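Molinate hydrolase (Gulosibacter molinativorax, PDB 4UB9) hydrolyses the thiocarbamate herbicide molinate and is a zinc-binding member of the amidohydrolase family, probably cleaving a carbon-nitrogen bond that is not a peptide bond. Local coordinates at residues L436-D440 and V441-G445; L455-I458 and T459-R462. All coordinates share one frame; numbering follows the deposited sequence.

Contact 1. Residues L436-D440 and V441-G445; sequences LGSID and VGKLG
The carboxylate of Asp440 is approached at its edge by Ser438 and obliquely off one face by Lys443. At the edge, Ser438 OG donates to the anti lone pair of Asp440 OD2 over 2.9 Å. The lysine end sits to one side of the carboxylate plane, with Lys443 NZ 4.2 Å from Asp440 OD2, too far for a salt bridge though probably close enough for the opposite charges to attract. The serine hydroxyl bridges the two: Ser438 OG accepts a hydrogen bond from Lys443 NZ at 2.7 Å and donates one to the carboxylate. Lys443 reaches it with a chain extended beyond CG, chi1 -65° setting CG anti to the carbonyl carbon. It runs alongside Asp440 in the same direction, its CE 3.9 Å from Asp440 CB.

Beyond Asp440 the chain folds back in a type II beta turn from Asp440 to Lys443, closed by Lys443 N to Asp440 O at 3.1 Å. Gly442 holds the third position with a phi of 98°, where a side chain would jam against the preceding carbonyl. On the inner side of the loop a water donates to Ser438 O at 2.7 Å and to Leu444 O, tying the two arms together.

Lys443 NZ is also hydrogen-bonded to the carbonyl O of Phe433, whose ring it meets in a cation-pi contact. Ile439 packs on Ile64 and Val67 of strand 63-69 and on Ile89 and Pro91 of strand 88-95. Backbone bonds from Gly442 and Lys443 to Ile64 and from Gly445 to Gly62 bind this link between helix 424-429 and strand 447-450 to the N-terminal sheet.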
ATOM      1  N   LEU A 436      -7.917 -30.643 -37.801  1.00 35.36           N
ATOM      2  CA  LEU A 436      -6.876 -29.655 -38.020  1.00 36.65           C
ATOM      3  C   LEU A 436      -5.563 -30.057 -37.390  1.00 34.22           C
ATOM      4  O   LEU A 436      -5.478 -31.072 -36.714  1.00 34.58           O
ATOM      5  CB  LEU A 436      -7.325 -28.275 -37.511  1.00 39.68           C
ATOM      6  CG  LEU A 436      -7.657 -28.187 -36.001  1.00 37.82           C
ATOM      7  CD1 LEU A 436      -6.461 -27.679 -35.219  1.00 37.41           C
ATOM      8  CD2 LEU A 436      -8.858 -27.319 -35.763  1.00 37.55           C
ATOM      9  N   GLY A 437      -4.528 -29.292 -37.714  1.00 36.41           N
ATOM     10  CA  GLY A 437      -3.191 -29.490 -37.138  1.00 37.10           C
ATOM     11  C   GLY A 437      -2.220 -30.255 -38.013  1.00 32.93           C
ATOM     12  O   GLY A 437      -1.059 -30.441 -37.656  1.00 37.67           O
ATOM     13  N   SER A 438      -2.710 -30.738 -39.140  1.00 30.68           N
ATOM     14  CA  SER A 438      -1.835 -31.318 -40.162  1.00 33.18           C
ATOM     15  C   SER A 438      -2.447 -31.178 -41.546  1.00 35.80           C
ATOM     16  O   SER A 438      -3.670 -31.074 -41.718  1.00 38.02           O
ATOM     17  CB  SER A 438      -1.519 -32.804 -39.893  1.00 32.60           C
ATOM     18  OG  SER A 438      -2.685 -33.619 -40.080  1.00 32.86           O
ATOM     19  N   ILE A 439      -1.561 -31.283 -42.521  1.00 36.15           N
ATOM     20  CA  ILE A 439      -1.966 -31.331 -43.909  1.00 40.09           C
ATOM     21  C   ILE A 439      -2.205 -32.774 -44.364  1.00 41.36           C
ATOM     22  O   ILE A 439      -1.277 -33.562 -44.545  1.00 40.43           O
ATOM     23  CB  ILE A 439      -0.922 -30.652 -44.783  1.00 41.73           C
ATOM     24  CG1 ILE A 439      -0.925 -29.159 -44.436  1.00 43.98           C
ATOM     25  CG2 ILE A 439      -1.272 -30.864 -46.249  1.00 39.56           C
ATOM     26  CD1 ILE A 439       0.184 -28.350 -45.072  1.00 50.67           C
ATOM     27  N   ASP A 440      -3.475 -33.112 -44.475  1.00 41.95           N
ATOM     28  CA  ASP A 440      -3.933 -34.493 -44.692  1.00 42.00           C
ATOM     29  C   ASP A 440      -5.301 -34.418 -45.308  1.00 42.37           C
ATOM     30  O   ASP A 440      -6.111 -33.561 -44.950  1.00 43.71           O
ATOM     31  CB  ASP A 440      -4.063 -35.299 -43.378  1.00 45.39           C
ATOM     32  CG  ASP A 440      -2.773 -36.033 -42.987  1.00 45.55           C
ATOM     33  OD1 ASP A 440      -2.321 -36.887 -43.775  1.00 53.02           O
ATOM     34  OD2 ASP A 440      -2.185 -35.757 -41.907  1.00 48.79           O
ATOM     35  N   VAL A 441      -5.541 -35.318 -46.243  1.00 40.89           N
ATOM     36  CA  VAL A 441      -6.768 -35.309 -47.000  1.00 42.15           C
ATOM     37  C   VAL A 441      -7.905 -35.438 -46.020  1.00 40.35           C
ATOM     38  O   VAL A 441      -7.855 -36.257 -45.133  1.00 48.93           O
ATOM     39  CB  VAL A 441      -6.799 -36.458 -48.047  1.00 43.23           C
ATOM     40  CG1 VAL A 441      -8.179 -36.576 -48.691  1.00 43.09           C
ATOM     41  CG2 VAL A 441      -5.731 -36.214 -49.113  1.00 41.82           C
ATOM     42  N   GLY A 442      -8.942 -34.647 -46.202  1.00 42.04           N
ATOM     43  CA  GLY A 442     -10.132 -34.706 -45.327  1.00 41.81           C
ATOM     44  C   GLY A 442     -10.138 -33.657 -44.225  1.00 41.73           C
ATOM     45  O   GLY A 442     -11.186 -33.251 -43.771  1.00 42.79           O
ATOM     46  N   LYS A 443      -8.965 -33.191 -43.836  1.00 43.45           N
ATOM     47  CA  LYS A 443      -8.852 -32.131 -42.822  1.00 44.89           C
ATOM     48  C   LYS A 443      -9.131 -30.734 -43.368  1.00 42.38           C
ATOM     49  O   LYS A 443      -9.159 -30.524 -44.573  1.00 47.47           O
ATOM     50  CB  LYS A 443      -7.474 -32.168 -42.153  1.00 49.14           C
ATOM     51  CG  LYS A 443      -7.244 -33.449 -41.357  1.00 47.04           C
ATOM     52  CD  LYS A 443      -6.015 -33.362 -40.465  1.00 50.06           C
ATOM     53  CE  LYS A 443      -5.697 -34.724 -39.908  1.00 50.15           C
ATOM     54  NZ  LYS A 443      -4.761 -34.653 -38.759  1.00 59.71           N
ATOM     55  N   LEU A 444      -9.332 -29.782 -42.471  1.00 38.51           N
ATOM     56  CA  LEU A 444      -9.579 -28.391 -42.878  1.00 37.76           C
ATOM     57  C   LEU A 444      -8.402 -27.789 -43.633  1.00 39.61           C
ATOM     58  O   LEU A 444      -7.249 -28.100 -43.369  1.00 38.02           O
ATOM     59  CB  LEU A 444      -9.901 -27.523 -41.678  1.00 39.77           C
ATOM     60  CG  LEU A 444     -11.267 -27.792 -41.032  1.00 39.43           C
ATOM     61  CD1 LEU A 444     -11.267 -27.320 -39.599  1.00 36.00           C
ATOM     62  CD2 LEU A 444     -12.407 -27.126 -41.797  1.00 40.51           C
ATOM     63  N   GLY A 445      -8.715 -26.901 -44.561  1.00 38.77           N
ATOM     64  CA  GLY A 445      -7.723 -26.276 -45.460  1.00 39.99           C
ATOM     65  C   GLY A 445      -6.971 -25.074 -44.931  1.00 37.38           C
ATOM     66  O   GLY A 445      -7.002 -23.967 -45.500  1.00 40.00           O
TER
HETATM   67  O   HOH W   1      -5.487 -29.087 -41.355  1.00 41.02           O

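Contact 2. Residues L455-I458 and T459-R462; sequences LADI and TNMR
Asp457 OD1 takes two bonds from Thr459, one from OG1 at 2.7 Å and one from the backbone N at 3.0 Å. Both donors reach the oxygen from the same face of the carboxylate: the hydroxyl stands well above its plane, while the amide comes in on the anti side and completes an Asx turn. Asp457 CG lies anti to the backbone N (chi1 -176°), which brings the carboxylate within reach of Thr459. Further on, Asn460 N bonds to Asp457 O at 2.9 Å and Met461 N to Ile458 O at 2.9 Å, the i to i+3 pattern of a 3-10 turn. The Asn460 amide lies against Asp457 CB, its ND2 bonded to the carbonyl of Asp453.

On the apolar side, Ile458 CD1 rests 3.8 Å from Met461 CG. Met461 bends at chi2 and chi3 and continues onto Leu90, Leu93 and Phe402; Ile458 meets Met405 of helix 400-410. An alanine replacing Asp457 removes the acceptor that the Thr459 hydroxyl and amide share, and would probably set that hydroxyl free to turn. The chemistry is thus divided: a carboxylate, likely stabilised by its two donors, fixes the partly exposed side, and apolar Ile458 and Met461 make up the buried side.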
ATOM      1  N   LEU A 455      13.356 -25.746 -40.708  1.00 41.76           N
ATOM      2  CA  LEU A 455      14.211 -26.808 -40.163  1.00 38.34           C
ATOM      3  C   LEU A 455      15.666 -26.449 -40.119  1.00 42.94           C
ATOM      4  O   LEU A 455      16.434 -27.000 -39.339  1.00 51.78           O
ATOM      5  CB  LEU A 455      14.031 -28.078 -40.962  1.00 42.85           C
ATOM      6  CG  LEU A 455      12.561 -28.542 -40.929  1.00 46.31           C
ATOM      7  CD1 LEU A 455      12.308 -29.635 -41.937  1.00 43.63           C
ATOM      8  CD2 LEU A 455      12.180 -29.015 -39.519  1.00 50.36           C
ATOM      9  N   ALA A 456      16.084 -25.550 -40.997  1.00 42.38           N
ATOM     10  CA  ALA A 456      17.489 -25.117 -41.012  1.00 41.20           C
ATOM     11  C   ALA A 456      17.720 -24.105 -39.912  1.00 40.77           C
ATOM     12  O   ALA A 456      18.799 -24.013 -39.332  1.00 41.47           O
ATOM     13  CB  ALA A 456      17.828 -24.483 -42.361  1.00 43.16           C
ATOM     14  N   ASP A 457      16.704 -23.277 -39.702  1.00 43.18           N
ATOM     15  CA  ASP A 457      16.725 -22.215 -38.672  1.00 42.93           C
ATOM     16  C   ASP A 457      15.287 -21.891 -38.242  1.00 41.38           C
ATOM     17  O   ASP A 457      14.462 -21.458 -39.056  1.00 34.55           O
ATOM     18  CB  ASP A 457      17.425 -20.975 -39.196  1.00 47.28           C
ATOM     19  CG  ASP A 457      17.569 -19.885 -38.160  1.00 52.12           C
ATOM     20  OD1 ASP A 457      16.798 -19.841 -37.149  1.00 57.08           O
ATOM     21  OD2 ASP A 457      18.465 -19.029 -38.381  1.00 56.00           O
ATOM     22  N   ILE A 458      15.008 -22.138 -36.958  1.00 37.47           N
ATOM     23  CA  ILE A 458      13.647 -22.085 -36.443  1.00 34.95           C
ATOM     24  C   ILE A 458      13.057 -20.669 -36.485  1.00 35.27           C
ATOM     25  O   ILE A 458      11.846 -20.481 -36.748  1.00 31.29           O
ATOM     26  CB  ILE A 458      13.549 -22.717 -35.036  1.00 36.67           C
ATOM     27  CG1 ILE A 458      12.098 -22.971 -34.676  1.00 39.26           C
ATOM     28  CG2 ILE A 458      14.260 -21.865 -34.010  1.00 35.81           C
ATOM     29  CD1 ILE A 458      11.398 -24.005 -35.547  1.00 37.63           C
ATOM     30  N   THR A 459      13.921 -19.672 -36.370  1.00 30.66           N
ATOM     31  CA  THR A 459      13.527 -18.258 -36.592  1.00 34.91           C
ATOM     32  C   THR A 459      12.931 -18.010 -38.007  1.00 36.99           C
ATOM     33  O   THR A 459      12.209 -17.032 -38.214  1.00 42.66           O
ATOM     34  CB  THR A 459      14.679 -17.242 -36.382  1.00 36.82           C
ATOM     35  OG1 THR A 459      15.656 -17.405 -37.412  1.00 44.10           O
ATOM     36  CG2 THR A 459      15.348 -17.447 -35.049  1.00 39.14           C
ATOM     37  N   ASN A 460      13.228 -18.883 -38.966  1.00 33.70           N
ATOM     38  CA  ASN A 460      12.569 -18.811 -40.290  1.00 37.97           C
ATOM     39  C   ASN A 460      11.076 -19.043 -40.288  1.00 34.43           C
ATOM     40  O   ASN A 460      10.385 -18.831 -41.300  1.00 30.43           O
ATOM     41  CB  ASN A 460      13.198 -19.779 -41.290  1.00 40.06           C
ATOM     42  CG  ASN A 460      14.583 -19.337 -41.724  1.00 37.81           C
ATOM     43  OD1 ASN A 460      14.847 -18.155 -41.858  1.00 38.39           O
ATOM     44  ND2 ASN A 460      15.460 -20.294 -41.958  1.00 41.29           N
ATOM     45  N   MET A 461      10.569 -19.472 -39.155  1.00 38.01           N
ATOM     46  CA  MET A 461       9.105 -19.554 -38.974  1.00 37.05           C
ATOM     47  C   MET A 461       8.440 -18.193 -39.197  1.00 34.86           C
ATOM     48  O   MET A 461       7.272 -18.116 -39.599  1.00 33.56           O
ATOM     49  CB  MET A 461       8.752 -20.068 -37.574  1.00 35.79           C
ATOM     50  CG  MET A 461       9.056 -21.544 -37.322  1.00 33.81           C
ATOM     51  SD  MET A 461       8.061 -22.625 -38.349  1.00 39.66           S
ATOM     52  CE  MET A 461       6.386 -22.234 -37.826  1.00 40.11           C
ATOM     53  N   ARG A 462       9.211 -17.144 -38.971  1.00 36.24           N
ATOM     54  CA  ARG A 462       8.705 -15.785 -39.171  1.00 39.86           C
ATOM     55  C   ARG A 462       8.544 -15.399 -40.647  1.00 39.20           C
ATOM     56  O   ARG A 462       7.958 -14.392 -40.924  1.00 39.07           O
ATOM     57  CB  ARG A 462       9.604 -14.767 -38.505  1.00 37.25           C
ATOM     58  CG  ARG A 462       9.582 -14.844 -36.994  1.00 42.69           C
ATOM     59  CD  ARG A 462      10.718 -14.020 -36.396  1.00 45.74           C
ATOM     60  NE  ARG A 462      10.740 -14.031 -34.924  1.00 47.70           N
ATOM     61  CZ  ARG A 462       9.972 -13.279 -34.130  1.00 39.33           C
ATOM     62  NH1 ARG A 462       9.088 -12.459 -34.644  1.00 41.78           N
ATOM     63  NH2 ARG A 462      10.101 -13.346 -32.818  1.00 37.52           N
TER

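The two contacts follow one another along the chain, separated by strand 447-450. Their centres are about 22 Å apart and their nearest atoms about 11 Å, so they do not touch. Strand 88-95 joins them indirectly, since both contacts pack side chains on it, contact 2 through Met461. Contact 1 leads into strand 447-450, and contact 2 lies in the connection from there to its antiparallel partner, strand 464-469. Each centre is about 20 Å from the centre of the chain, and both contacts lie away from the zinc ligands His282 and His302, making them structural turns and not parts of the metal site.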